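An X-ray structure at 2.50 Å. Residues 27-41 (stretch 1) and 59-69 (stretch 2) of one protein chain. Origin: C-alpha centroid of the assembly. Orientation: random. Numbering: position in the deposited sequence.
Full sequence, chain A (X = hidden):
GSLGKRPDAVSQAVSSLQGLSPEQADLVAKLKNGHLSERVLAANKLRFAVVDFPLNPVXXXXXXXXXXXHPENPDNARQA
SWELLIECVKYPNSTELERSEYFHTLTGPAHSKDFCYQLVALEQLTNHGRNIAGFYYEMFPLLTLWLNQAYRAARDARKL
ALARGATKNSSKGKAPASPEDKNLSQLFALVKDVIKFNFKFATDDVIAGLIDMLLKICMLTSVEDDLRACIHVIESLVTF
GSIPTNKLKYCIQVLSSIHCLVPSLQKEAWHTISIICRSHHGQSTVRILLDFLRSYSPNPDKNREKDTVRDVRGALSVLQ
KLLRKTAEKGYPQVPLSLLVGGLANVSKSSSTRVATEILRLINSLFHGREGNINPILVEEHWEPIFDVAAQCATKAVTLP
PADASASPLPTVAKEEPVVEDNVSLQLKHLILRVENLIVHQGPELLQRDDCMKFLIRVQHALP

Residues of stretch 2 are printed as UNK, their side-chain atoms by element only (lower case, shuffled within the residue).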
# COMPACT_ATOMS: atom_id res chain seq x y z
N LEU A 27 7.13 -42.10 22.59
CA LEU A 27 6.24 -41.42 21.65
C LEU A 27 6.87 -41.30 20.27
O LEU A 27 6.22 -41.56 19.26
CB LEU A 27 5.84 -40.05 22.18
CG LEU A 27 5.09 -40.08 23.52
CD1 LEU A 27 4.71 -38.66 23.95
CD2 LEU A 27 3.86 -40.97 23.44
N VAL A 28 8.16 -40.95 20.24
CA VAL A 28 8.88 -40.78 18.98
C VAL A 28 9.01 -42.11 18.26
O VAL A 28 8.90 -42.17 17.03
CB VAL A 28 10.28 -40.16 19.17
CG1 VAL A 28 11.03 -40.13 17.85
CG2 VAL A 28 10.16 -38.75 19.71
N ALA A 29 9.25 -43.17 19.01
CA ALA A 29 9.27 -44.51 18.41
C ALA A 29 7.93 -44.79 17.72
O ALA A 29 7.90 -45.19 16.54
CB ALA A 29 9.57 -45.56 19.47
N LYS A 30 6.84 -44.55 18.43
CA LYS A 30 5.51 -44.74 17.86
C LYS A 30 5.26 -43.78 16.71
O LYS A 30 4.65 -44.15 15.70
CB LYS A 30 4.44 -44.55 18.93
CG LYS A 30 4.50 -45.60 20.04
CD LYS A 30 3.47 -45.33 21.11
CE LYS A 30 3.32 -46.52 22.05
NZ LYS A 30 2.38 -46.21 23.16
N LEU A 31 5.73 -42.55 16.86
CA LEU A 31 5.59 -41.54 15.80
C LEU A 31 6.30 -41.97 14.52
O LEU A 31 5.80 -41.72 13.42
CB LEU A 31 6.13 -40.19 16.28
CG LEU A 31 6.00 -39.03 15.29
CD1 LEU A 31 4.54 -38.72 14.96
CD2 LEU A 31 6.69 -37.80 15.85
N LYS A 32 7.45 -42.62 14.66
CA LYS A 32 8.19 -43.11 13.51
C LYS A 32 7.60 -44.41 13.00
O LYS A 32 7.39 -44.55 11.80
CB LYS A 32 9.68 -43.29 13.86
CG LYS A 32 10.40 -41.97 14.07
CD LYS A 32 11.91 -42.08 14.26
CE LYS A 32 12.50 -40.66 14.28
NZ LYS A 32 13.98 -40.57 14.43
N ASN A 33 7.29 -45.33 13.91
CA ASN A 33 7.00 -46.72 13.54
C ASN A 33 5.55 -47.18 13.67
O ASN A 33 5.22 -48.25 13.18
CB ASN A 33 7.84 -47.68 14.38
CG ASN A 33 9.32 -47.38 14.30
OD1 ASN A 33 9.74 -46.34 13.79
ND2 ASN A 33 10.13 -48.30 14.80
N GLY A 34 4.71 -46.42 14.36
CA GLY A 34 3.33 -46.86 14.61
C GLY A 34 2.55 -46.98 13.32
O GLY A 34 2.98 -46.47 12.27
N HIS A 35 1.42 -47.67 13.36
CA HIS A 35 0.47 -47.61 12.25
C HIS A 35 -0.07 -46.18 12.24
O HIS A 35 -0.10 -45.52 13.27
CB HIS A 35 -0.67 -48.60 12.43
CG HIS A 35 -0.22 -50.02 12.57
ND1 HIS A 35 0.48 -50.68 11.58
CD2 HIS A 35 -0.40 -50.92 13.57
CE1 HIS A 35 0.73 -51.92 11.97
NE2 HIS A 35 0.21 -52.09 13.18
N LEU A 36 -0.51 -45.70 11.09
CA LEU A 36 -0.80 -44.29 10.94
C LEU A 36 -1.63 -43.72 12.09
O LEU A 36 -1.32 -42.64 12.60
CB LEU A 36 -1.49 -44.00 9.61
CG LEU A 36 -1.71 -42.52 9.34
CD1 LEU A 36 -0.45 -41.71 9.64
CD2 LEU A 36 -2.15 -42.27 7.91
N SER A 37 -2.66 -44.43 12.51
CA SER A 37 -3.51 -43.93 13.59
C SER A 37 -2.70 -43.79 14.88
O SER A 37 -3.02 -42.98 15.73
CB SER A 37 -4.72 -44.84 13.82
OG SER A 37 -4.38 -45.96 14.64
N GLU A 38 -1.67 -44.60 15.02
CA GLU A 38 -0.83 -44.56 16.21
C GLU A 38 0.04 -43.33 16.13
O GLU A 38 0.25 -42.65 17.13
CB GLU A 38 0.03 -45.82 16.34
CG GLU A 38 -0.77 -47.11 16.28
CD GLU A 38 0.03 -48.35 16.61
OE1 GLU A 38 1.06 -48.60 15.94
OE2 GLU A 38 -0.38 -49.09 17.53
N ARG A 39 0.53 -43.05 14.92
CA ARG A 39 1.38 -41.89 14.66
C ARG A 39 0.63 -40.60 14.96
O ARG A 39 1.19 -39.68 15.54
CB ARG A 39 1.85 -41.87 13.20
CG ARG A 39 2.61 -43.12 12.76
CD ARG A 39 3.11 -42.94 11.33
NE ARG A 39 4.21 -41.99 11.31
CZ ARG A 39 4.55 -41.21 10.28
NH1 ARG A 39 3.85 -41.26 9.14
NH2 ARG A 39 5.59 -40.38 10.38
N VAL A 40 -0.65 -40.57 14.60
CA VAL A 40 -1.48 -39.40 14.84
C VAL A 40 -1.58 -39.13 16.34
O VAL A 40 -1.39 -38.00 16.81
CB VAL A 40 -2.88 -39.58 14.21
CG1 VAL A 40 -3.81 -38.46 14.64
CG2 VAL A 40 -2.75 -39.59 12.69
N LEU A 41 -1.86 -40.17 17.10
CA LEU A 41 -1.97 -40.04 18.55
C LEU A 41 -0.63 -39.65 19.19
O LEU A 41 -0.58 -38.87 20.12
CB LEU A 41 -2.50 -41.36 19.15
CG LEU A 41 -2.74 -41.35 20.65
CD1 LEU A 41 -3.93 -40.48 20.96
CD2 LEU A 41 -2.94 -42.77 21.17
N UNK A 59 14.65 -32.12 16.84
CA UNK A 59 15.13 -32.52 15.52
C UNK A 59 14.65 -33.89 15.02
O UNK A 59 14.22 -34.01 13.87
n UNK A 59 18.32 -32.90 12.23
c UNK A 59 16.65 -32.49 15.47
c UNK A 59 17.38 -32.02 11.95
n UNK A 59 16.69 -31.79 13.05
c UNK A 59 18.23 -33.25 13.56
c UNK A 59 17.20 -32.55 14.08
N UNK A 60 14.75 -34.91 15.86
CA UNK A 60 14.35 -36.26 15.45
C UNK A 60 12.82 -36.40 15.42
O UNK A 60 12.25 -37.12 14.61
c UNK A 60 14.97 -37.29 16.38
N UNK A 61 12.17 -35.66 16.32
CA UNK A 61 10.73 -35.50 16.29
C UNK A 61 10.29 -34.89 14.95
O UNK A 61 9.30 -35.30 14.36
c UNK A 61 10.25 -34.64 17.48
c UNK A 61 10.49 -35.36 18.81
c UNK A 61 8.77 -34.32 17.35
c UNK A 61 10.43 -34.46 20.03
N UNK A 62 11.04 -33.90 14.45
CA UNK A 62 10.69 -33.28 13.20
C UNK A 62 10.67 -34.33 12.12
O UNK A 62 9.70 -34.45 11.37
c UNK A 62 9.10 -28.42 11.80
c UNK A 62 9.05 -28.16 10.42
c UNK A 62 11.68 -32.18 12.83
n UNK A 62 11.16 -30.99 9.36
c UNK A 62 10.41 -30.05 10.02
c UNK A 62 9.83 -29.50 12.30
c UNK A 62 10.50 -30.33 11.40
c UNK A 62 11.70 -31.86 10.29
c UNK A 62 9.69 -28.97 9.52
c UNK A 62 11.32 -31.50 11.55
N UNK A 63 11.74 -35.12 12.05
CA UNK A 63 11.90 -36.07 10.97
C UNK A 63 10.89 -37.18 11.07
O UNK A 63 10.33 -37.64 10.06
c UNK A 63 15.40 -33.82 10.39
c UNK A 63 15.66 -35.76 11.38
c UNK A 63 14.39 -35.70 10.93
c UNK A 63 13.28 -36.69 11.01
n UNK A 63 16.27 -34.58 11.03
n UNK A 63 14.26 -34.48 10.30
N UNK A 64 10.65 -37.62 12.29
CA UNK A 64 9.63 -38.63 12.51
C UNK A 64 8.31 -38.24 11.82
O UNK A 64 7.68 -39.08 11.19
c UNK A 64 9.42 -38.85 14.00
N UNK A 65 7.93 -36.96 11.90
CA UNK A 65 6.58 -36.49 11.59
C UNK A 65 6.39 -35.83 10.24
O UNK A 65 5.27 -35.81 9.75
c UNK A 65 6.12 -35.51 12.66
N UNK A 66 7.45 -35.25 9.67
CA UNK A 66 7.31 -34.39 8.49
C UNK A 66 6.54 -34.99 7.31
O UNK A 66 5.88 -34.26 6.57
c UNK A 66 9.67 -34.90 7.62
c UNK A 66 11.06 -34.27 7.61
n UNK A 66 12.78 -35.12 6.06
c UNK A 66 12.17 -35.28 7.40
c UNK A 66 8.65 -33.85 8.02
N UNK A 67 6.62 -36.30 7.14
CA UNK A 67 5.87 -36.99 6.07
C UNK A 67 4.36 -36.92 6.24
O UNK A 67 3.64 -36.94 5.25
o UNK A 67 6.74 -39.36 8.10
o UNK A 67 4.78 -39.76 7.23
c UNK A 67 6.30 -38.45 5.97
c UNK A 67 5.91 -39.25 7.18
N UNK A 68 3.89 -36.82 7.48
CA UNK A 68 2.44 -36.77 7.78
C UNK A 68 1.74 -35.49 7.25
O UNK A 68 0.52 -35.46 7.15
c UNK A 68 2.20 -36.89 9.28
s UNK A 68 2.59 -38.24 11.69
c UNK A 68 2.71 -38.17 9.89
c UNK A 68 0.82 -38.47 11.87
N UNK A 69 2.53 -34.47 6.93
CA UNK A 69 2.07 -33.21 6.34
C UNK A 69 1.76 -33.36 4.87
O UNK A 69 1.14 -32.50 4.29
c UNK A 69 2.21 -31.55 8.75
c UNK A 69 3.19 -32.16 6.49
c UNK A 69 2.89 -30.86 5.78
c UNK A 69 3.44 -31.88 7.96

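Position 59 carries one carbon followed by a five-membered ring of three carbons and two nitrogens, the imidazole of a histidine. The ring of His 59 does not reach stretch 1, and its ND1 is hydrogen-bonded elsewhere in the structure. At position 60 a single side-chain carbon identifies alanine. The CB of Ala 60 lies 3.9 Å from Lys 32 NZ, and its carbonyl O is 3.6 Å from Lys 32 CE, so the extended lysine chain runs along the exposed margin of the helix.

Position 61 has four carbons, forked at the first, with one arm two carbons long, and this branched chain packs against Val 28 and Leu 31. It is isoleucine: Ile 61 CG1 meets Val 28 CG2 at 3.5 Å, and Ile 61 CG2 lies 4.3 Å from Leu 31 CD2. Position 62 shows one carbon and then fused five- and six-membered rings holding eight carbons and one nitrogen, which only tryptophan has. Its CA-to-CB bond points away from stretch 1, and the indole of Trp 62 is buried elsewhere in the structure.

At position 63 one carbon again leads to a five-membered ring with two nitrogens, a second histidine. The CA-to-CB bond of His 63 points sideways, and its side chain makes no close contact with stretch 1; its NE2 lies 2.9 Å from His 59 NE2, one helical turn earlier. Position 64 has a single carbon directed toward stretch 1, where it touches Val 28, Leu 31 and Lys 32. The residue is alanine, and its small side chain sits at a close backbone approach, with Ala 64 CA 4.8 Å from Lys 32 CA. Ala 64 CB is 3.3 Å from Lys 32 CG and 3.5 Å from Leu 31 CD2. Position 65, also with one carbon, is another alanine; Ala 65 CB adds a contact of 4.0 Å to Leu 31 CD2.

Four carbons in a row ending in nitrogen mark position 66 as lysine; the CA-to-CB bond of Lys 66 points away from stretch 1, and its side chain makes no contact there. Position 67 has two carbons, the second bearing two oxygens that face the guanidinium of Arg 39: an aspartate. In the resulting salt bridge, Arg 39 NH1 donates to Asp 67 OD1 at 2.6 Å and Arg 39 NH2 to Asp 67 OD2 at 2.7 Å. Position 68 is an unbranched chain of two carbons, sulfur and carbon that packs against Leu 31, Leu 36, Arg 39 and Val 40, hence methionine. Met 68 CG covers one face of the guanidinium, 3.4 Å from Arg 39 NH1, while Met 68 CE reaches Val 40 CG2 at 3.8 Å. Position 69, four carbons forked at the first with one two-carbon arm, is isoleucine; Ile 69 is out of reach.

The helices 27-33 and 59-65 cross at 26°, their N-to-C directions broadly aligned, and pack through Val 28, Leu 31, Ile 61 and Ala 64. Beyond this apolar seam, Arg 39 ties the parts together: its NE donates to Leu 31 O at 2.7 Å, while its outer nitrogens grip Asp 67.

Stretch 2 59-69: HAIWHAAKDMI
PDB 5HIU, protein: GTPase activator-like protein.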